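PDB 5HFT: gamma-glutamyltranspeptidase from Klebsiella pneumoniae subsp. pneumoniae, which catalyses the conversion of oxamate to oxalate in the uric acid degradation pathway. Local coordinates for residues H174-K179 against E198-G203; W193-E198 against S204-P209; N75-D80 against A212-M217; R216-A219 against D224-Y227. One frame throughout, in Å; residues are numbered along the deposited sequence.

Contact 1. Residues H174-K179 against E198-G203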
loop_
_atom_site.group_PDB
_atom_site.type_symbol
_atom_site.label_atom_id
_atom_site.label_comp_id
_atom_site.label_asym_id
_atom_site.label_seq_id
_atom_site.Cartn_x
_atom_site.Cartn_y
_atom_site.Cartn_z
ATOM N N HIS A 174 8.560 14.309 12.149
ATOM C CA HIS A 174 9.918 13.771 12.132
ATOM C C HIS A 174 10.440 13.651 10.707
ATOM O O HIS A 174 11.540 14.127 10.397
ATOM C CB HIS A 174 9.954 12.409 12.838
ATOM C CG HIS A 174 11.319 11.790 12.914
ATOM N ND1 HIS A 174 11.716 10.753 12.094
ATOM C CD2 HIS A 174 12.379 12.059 13.715
ATOM C CE1 HIS A 174 12.958 10.409 12.389
ATOM N NE2 HIS A 174 13.385 11.187 13.369
ATOM N N ALA A 175 9.666 13.013 9.823
ATOM C CA ALA A 175 10.087 12.882 8.431
ATOM C C ALA A 175 10.413 14.238 7.813
ATOM O O ALA A 175 11.424 14.380 7.121
ATOM C CB ALA A 175 9.005 12.177 7.620
ATOM N N THR A 176 9.560 15.241 8.056
ATOM C CA THR A 176 9.796 16.583 7.536
ATOM C C THR A 176 11.056 17.209 8.118
ATOM O O THR A 176 11.840 17.823 7.389
ATOM C CB THR A 176 8.586 17.466 7.788
ATOM O OG1 THR A 176 7.462 16.901 7.097
ATOM C CG2 THR A 176 8.842 18.880 7.299
ATOM N N ALA A 177 11.271 17.082 9.425
ATOM C CA ALA A 177 12.500 17.620 10.008
ATOM C C ALA A 177 13.727 16.924 9.429
ATOM O O ALA A 177 14.702 17.572 9.029
ATOM C CB ALA A 177 12.476 17.465 11.527
ATOM N N SER A 178 13.689 15.601 9.365
ATOM C CA SER A 178 14.854 14.821 8.990
ATOM C C SER A 178 15.124 14.852 7.497
ATOM O O SER A 178 16.118 14.271 7.056
ATOM C CB SER A 178 14.683 13.379 9.455
ATOM O OG SER A 178 13.381 12.930 9.133
ATOM N N LYS A 179 14.264 15.498 6.715
ATOM C CA LYS A 179 14.499 15.711 5.293
ATOM C C LYS A 179 14.483 17.198 4.941
ATOM O O LYS A 179 14.542 17.557 3.753
ATOM C CB LYS A 179 13.456 14.934 4.473
ATOM N N GLU A 198 9.959 25.735 9.234
ATOM C CA GLU A 198 10.451 24.517 9.881
ATOM C C GLU A 198 9.395 23.436 9.783
ATOM O O GLU A 198 8.335 23.639 9.186
ATOM C CB GLU A 198 10.821 24.764 11.340
ATOM C CG GLU A 198 9.817 25.599 12.077
ATOM C CD GLU A 198 10.411 26.180 13.321
ATOM O OE1 GLU A 198 11.657 26.372 13.344
ATOM O OE2 GLU A 198 9.635 26.431 14.266
ATOM N N ALA A 199 9.719 22.271 10.346
ATOM C CA ALA A 199 8.754 21.169 10.426
ATOM C C ALA A 199 7.622 21.503 11.396
ATOM O O ALA A 199 7.874 22.023 12.491
ATOM C CB ALA A 199 9.437 19.875 10.877
ATOM N N PRO A 200 6.374 21.175 11.049
ATOM C CA PRO A 200 5.248 21.532 11.928
ATOM C C PRO A 200 5.313 20.753 13.227
ATOM O O PRO A 200 5.860 19.651 13.290
ATOM C CB PRO A 200 4.011 21.145 11.112
ATOM C CG PRO A 200 4.512 20.148 10.110
ATOM C CD PRO A 200 5.935 20.495 9.816
ATOM N N ARG A 201 4.772 21.342 14.274
ATOM C CA ARG A 201 4.846 20.740 15.602
ATOM C C ARG A 201 3.859 19.583 15.708
ATOM O O ARG A 201 2.718 19.699 15.248
ATOM C CB ARG A 201 4.568 21.787 16.688
ATOM N N PRO A 202 4.280 18.440 16.238
ATOM C CA PRO A 202 3.334 17.347 16.485
ATOM C C PRO A 202 2.165 17.818 17.345
ATOM O O PRO A 202 2.329 18.633 18.253
ATOM C CB PRO A 202 4.192 16.305 17.209
ATOM C CG PRO A 202 5.612 16.591 16.746
ATOM C CD PRO A 202 5.668 18.076 16.585
ATOM N N GLY A 203 0.962 17.345 17.026
ATOM C CA GLY A 203 -0.204 17.769 17.779
ATOM C C GLY A 203 -0.828 19.077 17.345
ATOM O O GLY A 203 -1.880 19.447 17.892
#
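Ala199 meets helix 170-178 through a single methyl group, set between Thr176 and Ala177, and the apolar contact rests almost wholly on that group. Its CB lies 3.8 Å from Thr176 CG2 and 3.9 Å from Ala177 CB, with the backbone Ala177 N alongside as well. Three such small groups allow close approach: the CA atoms of Ala177 and Ala199 are only 5.2 Å apart. Pro200 widens the patch, its ring atom CD resting 4.2 Å from Thr176 CG2. The torsion of Thr176 decides which of its branches is offered. With chi1 at -61°, CG2 stands anti to the backbone N and reaches the loop, whereas OG1 takes the other branch and bonds to Gln172 O within its own helix.

This is a worked case of a helix covered, near its C-terminal end, by an extended, proline-bearing loop. Residues Ala199 to Pro202 run with polyproline II backbone angles, a rod-like course that presents side chains without needing backbone bonds to the helix.

No hydrogen bond crosses between helix and loop. In the helix, His174 O accepts from both Ser178 N (2.8 Å) and Ser178 OG, the hydroxyl approaching from above the carbonyl plane by 38°; the same OG also lies over the rim of one face of the His174 ring. The loop bonds to its neighbours: Arg201 O to Ser204 OG, and Gly203 through its backbone to Val168. An aromatic side chain of the neighbouring chain packs on Thr176 as well, bringing the helix to the subunit interface.

Contact 2. Residues W193-E198 against S204-P209; sequences WLVAGE and SRFRQP
Phe206 and Trp193 set their rings obliquely against each other, neither one stacked flat on its partner. The touching part is the six-membered ring of the indole: Trp193 CE3 lies 4.0 Å from Phe206 CZ, and Phe206 CE2 is close behind at 4.1 Å from the same carbon. The two rings arrive by different routes. Phe206 leaves its strand directly toward the partner, its CG anti to the backbone N (chi1 178°), while the first side-chain bond of Trp193 heads away and the breadth of the indole brings CE3 and CZ3 back to the phenyl ring.

Two smaller groups fill in at the sides. Val195 approaches Phe206 at the ring edge, near its plane, with CG2 4.4 Å from CD1, a light touch on the exposed flank. At the other end the extended side chain of Gln208 places its amide beside the indole, CD lying 4.0 Å from Trp193 CZ3, with the amide and ring planes 69° apart. The indole has further company: Phe189 meets it edge-to-face, and an aromatic ring of the neighbouring chain packs against it.

Val195 to Glu198 form a type I' beta turn, closed by Val195 N to Glu198 O at 2.9 Å and by Glu198 N to Val195 O at 3.0 Å, with Ala196 and Gly197 both at positive phi, as the type requires. Phe206 belongs to strand 205-206, which pairs with 166-167, so the cluster illustrates a small two-stranded antiparallel sheet whose aromatic side chain is covered by the helix-end tryptophan and by Val195, the first residue of the turn.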
loop_
_atom_site.group_PDB
_atom_site.type_symbol
_atom_site.label_atom_id
_atom_site.label_comp_id
_atom_site.label_asym_id
_atom_site.label_seq_id
_atom_site.Cartn_x
_atom_site.Cartn_y
_atom_site.Cartn_z
ATOM N N TRP A 193 4.634 21.975 2.954
ATOM C CA TRP A 193 4.925 21.132 4.098
ATOM C C TRP A 193 5.504 21.847 5.313
ATOM O O TRP A 193 5.487 21.282 6.417
ATOM C CB TRP A 193 5.876 20.030 3.660
ATOM C CG TRP A 193 5.340 19.311 2.491
ATOM C CD1 TRP A 193 5.942 19.151 1.278
ATOM C CD2 TRP A 193 4.079 18.625 2.405
ATOM N NE1 TRP A 193 5.138 18.418 0.440
ATOM C CE2 TRP A 193 3.993 18.076 1.106
ATOM C CE3 TRP A 193 3.017 18.415 3.301
ATOM C CZ2 TRP A 193 2.892 17.334 0.679
ATOM C CZ3 TRP A 193 1.929 17.712 2.870
ATOM C CH2 TRP A 193 1.875 17.165 1.567
ATOM N N LEU A 194 5.973 23.069 5.170
ATOM C CA LEU A 194 6.626 23.751 6.269
ATOM C C LEU A 194 5.671 24.697 6.965
ATOM O O LEU A 194 4.622 25.073 6.438
ATOM C CB LEU A 194 7.833 24.508 5.764
ATOM C CG LEU A 194 9.028 23.653 5.404
ATOM C CD1 LEU A 194 10.258 24.555 5.243
ATOM C CD2 LEU A 194 9.255 22.627 6.462
ATOM N N VAL A 195 6.034 25.053 8.186
ATOM C CA VAL A 195 5.320 26.056 8.963
ATOM C C VAL A 195 6.365 26.989 9.546
ATOM O O VAL A 195 7.266 26.539 10.269
ATOM C CB VAL A 195 4.458 25.449 10.079
ATOM C CG1 VAL A 195 4.062 26.568 11.060
ATOM C CG2 VAL A 195 3.237 24.804 9.494
ATOM N N ALA A 196 6.264 28.274 9.203
ATOM C CA ALA A 196 7.305 29.258 9.508
ATOM C C ALA A 196 8.675 28.769 9.049
ATOM O O ALA A 196 9.709 29.150 9.604
ATOM C CB ALA A 196 7.323 29.613 10.997
ATOM N N GLY A 197 8.684 27.887 8.052
ATOM C CA GLY A 197 9.921 27.433 7.477
ATOM C C GLY A 197 10.599 26.309 8.211
ATOM O O GLY A 197 11.728 25.954 7.844
ATOM N N GLU A 198 9.959 25.735 9.234
ATOM C CA GLU A 198 10.451 24.517 9.881
ATOM C C GLU A 198 9.395 23.436 9.783
ATOM O O GLU A 198 8.335 23.639 9.186
ATOM C CB GLU A 198 10.821 24.764 11.340
ATOM C CG GLU A 198 9.817 25.599 12.077
ATOM C CD GLU A 198 10.411 26.180 13.321
ATOM O OE1 GLU A 198 11.657 26.372 13.344
ATOM O OE2 GLU A 198 9.635 26.431 14.266
ATOM N N SER A 204 -0.246 19.765 16.354
ATOM C CA SER A 204 -0.775 21.019 15.835
ATOM C C SER A 204 -1.747 20.757 14.695
ATOM O O SER A 204 -1.717 19.711 14.047
ATOM C CB SER A 204 0.345 21.923 15.310
ATOM O OG SER A 204 1.120 21.237 14.333
ATOM N N ARG A 205 -2.603 21.741 14.444
ATOM C CA ARG A 205 -3.531 21.668 13.328
ATOM C C ARG A 205 -2.792 22.068 12.058
ATOM O O ARG A 205 -2.122 23.104 12.028
ATOM C CB ARG A 205 -4.739 22.579 13.566
ATOM C CG ARG A 205 -5.879 22.393 12.559
ATOM C CD ARG A 205 -7.193 22.857 13.143
ATOM N NE ARG A 205 -8.363 22.205 12.540
ATOM C CZ ARG A 205 -9.452 21.876 13.230
ATOM N NH1 ARG A 205 -10.495 21.293 12.636
ATOM N NH2 ARG A 205 -9.478 22.114 14.537
ATOM N N PHE A 206 -2.883 21.231 11.024
ATOM C CA PHE A 206 -2.142 21.421 9.780
ATOM C C PHE A 206 -3.133 21.315 8.631
ATOM O O PHE A 206 -3.869 20.327 8.539
ATOM C CB PHE A 206 -1.027 20.385 9.633
ATOM C CG PHE A 206 -0.243 20.492 8.358
ATOM C CD1 PHE A 206 0.709 21.494 8.204
ATOM C CD2 PHE A 206 -0.407 19.562 7.338
ATOM C CE1 PHE A 206 1.453 21.594 7.046
ATOM C CE2 PHE A 206 0.327 19.650 6.177
ATOM C CZ PHE A 206 1.274 20.684 6.029
ATOM N N ARG A 207 -3.183 22.349 7.795
ATOM C CA ARG A 207 -4.119 22.455 6.685
ATOM C C ARG A 207 -3.403 22.128 5.387
ATOM O O ARG A 207 -2.184 22.000 5.339
ATOM C CB ARG A 207 -4.754 23.858 6.611
ATOM C CG ARG A 207 -5.917 24.066 7.578
ATOM C CD ARG A 207 -6.302 25.513 7.759
ATOM N NE ARG A 207 -7.653 25.662 8.318
ATOM C CZ ARG A 207 -7.928 25.874 9.610
ATOM N NH1 ARG A 207 -6.949 25.944 10.509
ATOM N NH2 ARG A 207 -9.190 26.006 10.012
ATOM N N GLN A 208 -4.188 21.855 4.365
ATOM C CA GLN A 208 -3.672 21.650 3.015
ATOM C C GLN A 208 -4.710 22.266 2.099
ATOM O O GLN A 208 -5.552 21.568 1.522
ATOM C CB GLN A 208 -3.418 20.173 2.694
ATOM C CG GLN A 208 -2.218 19.546 3.410
ATOM C CD GLN A 208 -2.016 18.063 3.057
ATOM O OE1 GLN A 208 -1.972 17.197 3.930
ATOM N NE2 GLN A 208 -1.878 17.782 1.767
ATOM N N PRO A 209 -4.717 23.594 1.985
ATOM C CA PRO A 209 -5.779 24.244 1.213
ATOM C C PRO A 209 -5.698 23.905 -0.254
ATOM O O PRO A 209 -6.734 23.880 -0.931
ATOM C CB PRO A 209 -5.533 25.741 1.456
ATOM C CG PRO A 209 -4.504 25.808 2.530
ATOM C CD PRO A 209 -3.719 24.557 2.456
#

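Contact 3. Residues N75-D80 against A212-M217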
loop_
_atom_site.group_PDB
_atom_site.type_symbol
_atom_site.label_atom_id
_atom_site.label_comp_id
_atom_site.label_asym_id
_atom_site.label_seq_id
_atom_site.Cartn_x
_atom_site.Cartn_y
_atom_site.Cartn_z
ATOM N N ASN A 75 2.646 8.608 1.551
ATOM C CA ASN A 75 1.714 8.163 0.529
ATOM C C ASN A 75 0.847 9.363 0.176
ATOM O O ASN A 75 0.836 10.364 0.888
ATOM C CB ASN A 75 0.840 6.981 1.020
ATOM C CG ASN A 75 -0.347 7.442 1.829
ATOM O OD1 ASN A 75 -1.474 7.470 1.344
ATOM N ND2 ASN A 75 -0.091 7.866 3.054
ATOM N N GLY A 76 0.102 9.247 -0.915
ATOM C CA GLY A 76 -0.846 10.276 -1.276
ATOM C C GLY A 76 -1.301 10.100 -2.710
ATOM O O GLY A 76 -1.018 9.083 -3.354
ATOM N N LEU A 77 -2.009 11.121 -3.198
ATOM C CA LEU A 77 -2.486 11.143 -4.576
ATOM C C LEU A 77 -1.336 11.168 -5.580
ATOM O O LEU A 77 -1.579 11.100 -6.787
ATOM C CB LEU A 77 -3.389 12.370 -4.795
ATOM C CG LEU A 77 -4.588 12.627 -3.848
ATOM C CD1 LEU A 77 -5.733 13.464 -4.455
ATOM C CD2 LEU A 77 -5.117 11.370 -3.246
ATOM N N GLY A 78 -0.095 11.287 -5.129
ATOM C CA GLY A 78 0.993 11.458 -6.069
ATOM C C GLY A 78 1.813 10.204 -6.236
ATOM O O GLY A 78 2.964 10.255 -6.696
ATOM N N GLY A 79 1.209 9.068 -5.880
ATOM C CA GLY A 79 1.873 7.776 -5.963
ATOM C C GLY A 79 1.043 6.639 -6.538
ATOM O O GLY A 79 0.036 6.860 -7.216
ATOM N N ASP A 80 1.453 5.411 -6.249
ATOM C CA ASP A 80 0.889 4.210 -6.849
ATOM C C ASP A 80 0.103 3.422 -5.813
ATOM O O ASP A 80 0.276 3.620 -4.609
ATOM C CB ASP A 80 2.009 3.346 -7.435
ATOM C CG ASP A 80 2.644 3.980 -8.651
ATOM O OD1 ASP A 80 1.940 4.755 -9.334
ATOM O OD2 ASP A 80 3.826 3.700 -8.931
ATOM N N ALA A 212 -7.200 20.342 -0.957
ATOM C CA ALA A 212 -8.656 20.325 -0.897
ATOM C C ALA A 212 -9.290 20.736 -2.225
ATOM O O ALA A 212 -10.306 20.160 -2.630
ATOM C CB ALA A 212 -9.141 21.207 0.237
ATOM N N GLY A 213 -8.753 21.764 -2.889
ATOM C CA GLY A 213 -9.230 22.085 -4.226
ATOM C C GLY A 213 -9.053 20.927 -5.194
ATOM O O GLY A 213 -9.908 20.678 -6.050
ATOM N N THR A 214 -7.935 20.212 -5.081
ATOM C CA THR A 214 -7.750 19.021 -5.900
ATOM C C THR A 214 -8.822 17.977 -5.599
ATOM O O THR A 214 -9.495 17.479 -6.509
ATOM C CB THR A 214 -6.358 18.444 -5.664
ATOM O OG1 THR A 214 -5.375 19.435 -5.996
ATOM C CG2 THR A 214 -6.153 17.199 -6.513
ATOM N N LEU A 215 -8.999 17.639 -4.318
ATOM C CA LEU A 215 -10.003 16.647 -3.954
ATOM C C LEU A 215 -11.407 17.128 -4.300
ATOM O O LEU A 215 -12.265 16.323 -4.670
ATOM C CB LEU A 215 -9.884 16.305 -2.470
ATOM C CG LEU A 215 -8.669 15.467 -2.060
ATOM C CD1 LEU A 215 -8.471 15.469 -0.549
ATOM C CD2 LEU A 215 -8.797 14.041 -2.554
ATOM N N ARG A 216 -11.669 18.427 -4.183
ATOM C CA ARG A 216 -12.973 18.938 -4.597
ATOM C C ARG A 216 -13.174 18.830 -6.102
ATOM O O ARG A 216 -14.309 18.627 -6.552
ATOM C CB ARG A 216 -13.166 20.378 -4.132
ATOM C CG ARG A 216 -13.612 20.472 -2.698
ATOM C CD ARG A 216 -14.163 21.835 -2.405
ATOM N NE ARG A 216 -13.058 22.760 -2.260
ATOM C CZ ARG A 216 -12.625 23.213 -1.092
ATOM N NH1 ARG A 216 -13.233 22.821 0.028
ATOM N NH2 ARG A 216 -11.588 24.049 -1.057
ATOM N N MET A 217 -12.100 18.988 -6.893
ATOM C CA MET A 217 -12.194 18.748 -8.333
ATOM C C MET A 217 -12.528 17.290 -8.630
ATOM O O MET A 217 -13.397 17.006 -9.466
ATOM C CB MET A 217 -10.895 19.144 -9.032
ATOM C CG MET A 217 -10.736 20.639 -9.265
ATOM S SD MET A 217 -9.259 21.046 -10.234
ATOM C CE MET A 217 -9.838 20.759 -11.909
#
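Asp80 OD1, gripped by the backbone N-H groups of both Gly99 and Gly129, holds the residue at which the loop from which Leu77 reaches across to Leu215 and Thr214 passes into strand 80-86. The other carboxylate oxygen, OD2, pairs with a basic and a polar side chain of the neighbouring chain. The contact itself is apolar and carried by one branch of Leu77: CD1 lies 3.7 Å from Leu215 CD2 and 4.3 Å from Thr214 CG2. The two leucines meet methyl to methyl with their side chains slanting across one another. Leu215 does not set out straight toward the loop; its CG stands beside the backbone N (chi1 -72°), and CD2 is the branch that comes nearer. Thr214 offers its methyl to Leu77, whereas its OG1 is bonded to the backbone of the neighbouring chain.

Within the loop, Leu77 is flanked by Gly76, Gly78 and Gly79. It occupies the second position of a type I beta turn from Gly76 to Gly79, whose closing bond, Gly79 N to Gly76 O, is weak at 3.4 Å. Gly76 has backbone angles that call for glycine.

On the helical side, Arg216 N to Ala212 O (2.7 Å) continues the regular bonding of helix 209-221. Around the leucine pair, helix 56-70 supplies Ala68 and Val69, helix 156-164 brings Ala158 and Ile159 to Leu215, and strand 80-86 begins where the loop ends, its sheet running on into a strand of the neighbouring chain.

Contact 4. Residues R216-A219 against D224-Y227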
loop_
_atom_site.group_PDB
_atom_site.type_symbol
_atom_site.label_atom_id
_atom_site.label_comp_id
_atom_site.label_asym_id
_atom_site.label_seq_id
_atom_site.Cartn_x
_atom_site.Cartn_y
_atom_site.Cartn_z
ATOM N N ARG A 216 -11.669 18.427 -4.183
ATOM C CA ARG A 216 -12.973 18.938 -4.597
ATOM C C ARG A 216 -13.174 18.830 -6.102
ATOM O O ARG A 216 -14.309 18.627 -6.552
ATOM C CB ARG A 216 -13.166 20.378 -4.132
ATOM C CG ARG A 216 -13.612 20.472 -2.698
ATOM C CD ARG A 216 -14.163 21.835 -2.405
ATOM N NE ARG A 216 -13.058 22.760 -2.260
ATOM C CZ ARG A 216 -12.625 23.213 -1.092
ATOM N NH1 ARG A 216 -13.233 22.821 0.028
ATOM N NH2 ARG A 216 -11.588 24.049 -1.057
ATOM N N MET A 217 -12.100 18.988 -6.893
ATOM C CA MET A 217 -12.194 18.748 -8.333
ATOM C C MET A 217 -12.528 17.290 -8.630
ATOM O O MET A 217 -13.397 17.006 -9.466
ATOM C CB MET A 217 -10.895 19.144 -9.032
ATOM C CG MET A 217 -10.736 20.639 -9.265
ATOM S SD MET A 217 -9.259 21.046 -10.234
ATOM C CE MET A 217 -9.838 20.759 -11.909
ATOM N N LEU A 218 -11.863 16.351 -7.944
ATOM C CA LEU A 218 -12.164 14.934 -8.150
ATOM C C LEU A 218 -13.627 14.631 -7.871
ATOM O O LEU A 218 -14.229 13.794 -8.553
ATOM C CB LEU A 218 -11.264 14.062 -7.277
ATOM C CG LEU A 218 -9.791 14.038 -7.691
ATOM C CD1 LEU A 218 -8.967 13.111 -6.807
ATOM C CD2 LEU A 218 -9.658 13.655 -9.165
ATOM N N ALA A 219 -14.220 15.311 -6.880
ATOM C CA ALA A 219 -15.605 15.038 -6.498
ATOM C C ALA A 219 -16.595 15.613 -7.507
ATOM O O ALA A 219 -17.661 15.030 -7.730
ATOM C CB ALA A 219 -15.891 15.582 -5.098
ATOM N N ASP A 224 -11.687 9.873 -12.571
ATOM C CA ASP A 224 -10.863 9.698 -13.757
ATOM C C ASP A 224 -10.419 11.023 -14.362
ATOM O O ASP A 224 -9.488 11.030 -15.179
ATOM C CB ASP A 224 -11.581 8.821 -14.789
ATOM C CG ASP A 224 -10.603 8.045 -15.650
ATOM O OD1 ASP A 224 -9.702 7.392 -15.072
ATOM O OD2 ASP A 224 -10.727 8.074 -16.899
ATOM N N SER A 225 -11.037 12.142 -13.969
ATOM C CA SER A 225 -10.584 13.445 -14.457
ATOM C C SER A 225 -9.130 13.707 -14.108
ATOM O O SER A 225 -8.499 14.565 -14.726
ATOM C CB SER A 225 -11.477 14.549 -13.899
ATOM O OG SER A 225 -11.204 14.804 -12.534
ATOM N N PHE A 226 -8.579 12.964 -13.151
ATOM C CA PHE A 226 -7.158 13.047 -12.829
ATOM C C PHE A 226 -6.291 12.736 -14.042
ATOM O O PHE A 226 -5.203 13.306 -14.191
ATOM C CB PHE A 226 -6.878 12.091 -11.666
ATOM C CG PHE A 226 -5.481 12.146 -11.099
ATOM C CD1 PHE A 226 -4.433 11.485 -11.725
ATOM C CD2 PHE A 226 -5.241 12.764 -9.884
ATOM C CE1 PHE A 226 -3.158 11.475 -11.189
ATOM C CE2 PHE A 226 -3.964 12.769 -9.344
ATOM C CZ PHE A 226 -2.920 12.113 -10.008
ATOM N N TYR A 227 -6.750 11.846 -14.924
ATOM C CA TYR A 227 -5.992 11.491 -16.121
ATOM C C TYR A 227 -6.625 11.971 -17.419
ATOM O O TYR A 227 -5.925 12.046 -18.429
ATOM C CB TYR A 227 -5.798 9.968 -16.211
ATOM C CG TYR A 227 -5.245 9.346 -14.951
ATOM C CD1 TYR A 227 -6.067 9.106 -13.843
ATOM C CD2 TYR A 227 -3.906 8.988 -14.858
ATOM C CE1 TYR A 227 -5.565 8.537 -12.676
ATOM C CE2 TYR A 227 -3.395 8.416 -13.693
ATOM C CZ TYR A 227 -4.233 8.196 -12.608
ATOM O OH TYR A 227 -3.732 7.635 -11.452
#
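Leu218 packs against Ser225 and Phe226 where two consecutive helices, 209-221 and 225-228, meet across a short link. The close part of the contact depends on one methyl: Leu218 CD2 lies 3.9 Å from Ser225 OG and 4.1 Å from Phe226 CB. With CG anti to the backbone N (chi1 -174°), the phenyl ring of Phe226 extends beyond CB, away from Leu218 CD2, and CB makes the contact. Leu231 of helix 230-242 covers both Leu218 and Phe226, and an apolar side chain of the neighbouring chain also packs on Phe226, so this side is buried.

The outer side is looser. Met217 starts toward the second helix, yet its side chain makes no close contact with the segment there and rests instead on Pro230 and Arg234 of helix 230-242. The flanking charges of Arg216 and Asp224 find their partners elsewhere, in Glu163 and Arg228. No hydrogen bond joins the two segments. Ser225 OG sits 4.4 Å from Met217 O, too far to bond, and is hydrogen-bonded to Gly222 O in the connecting link.

The four contacts form two pairs. Contacts 1 and 2 have centres about 9 Å apart, share Glu198 and alternate along the chain, so helix 170-178, the loop after helix 189-193 and strand 205-206 make one continuous patch; Pro200 CD lies 3.5 Å from Trp193 O. Contacts 3 and 4 are also about 9 Å apart between centres. Contact 3 closes a long loop enclosing contacts 1 and 2, and contact 4 opens on helix 209-221 where contact 3 ends, sharing Arg216 and Met217. Strand 205-206 leads into that helix, linking the peripheral patch to the more central pair, with the centres of contacts 2 and 3 about 17 Å apart. Each pair borders the neighbouring chain.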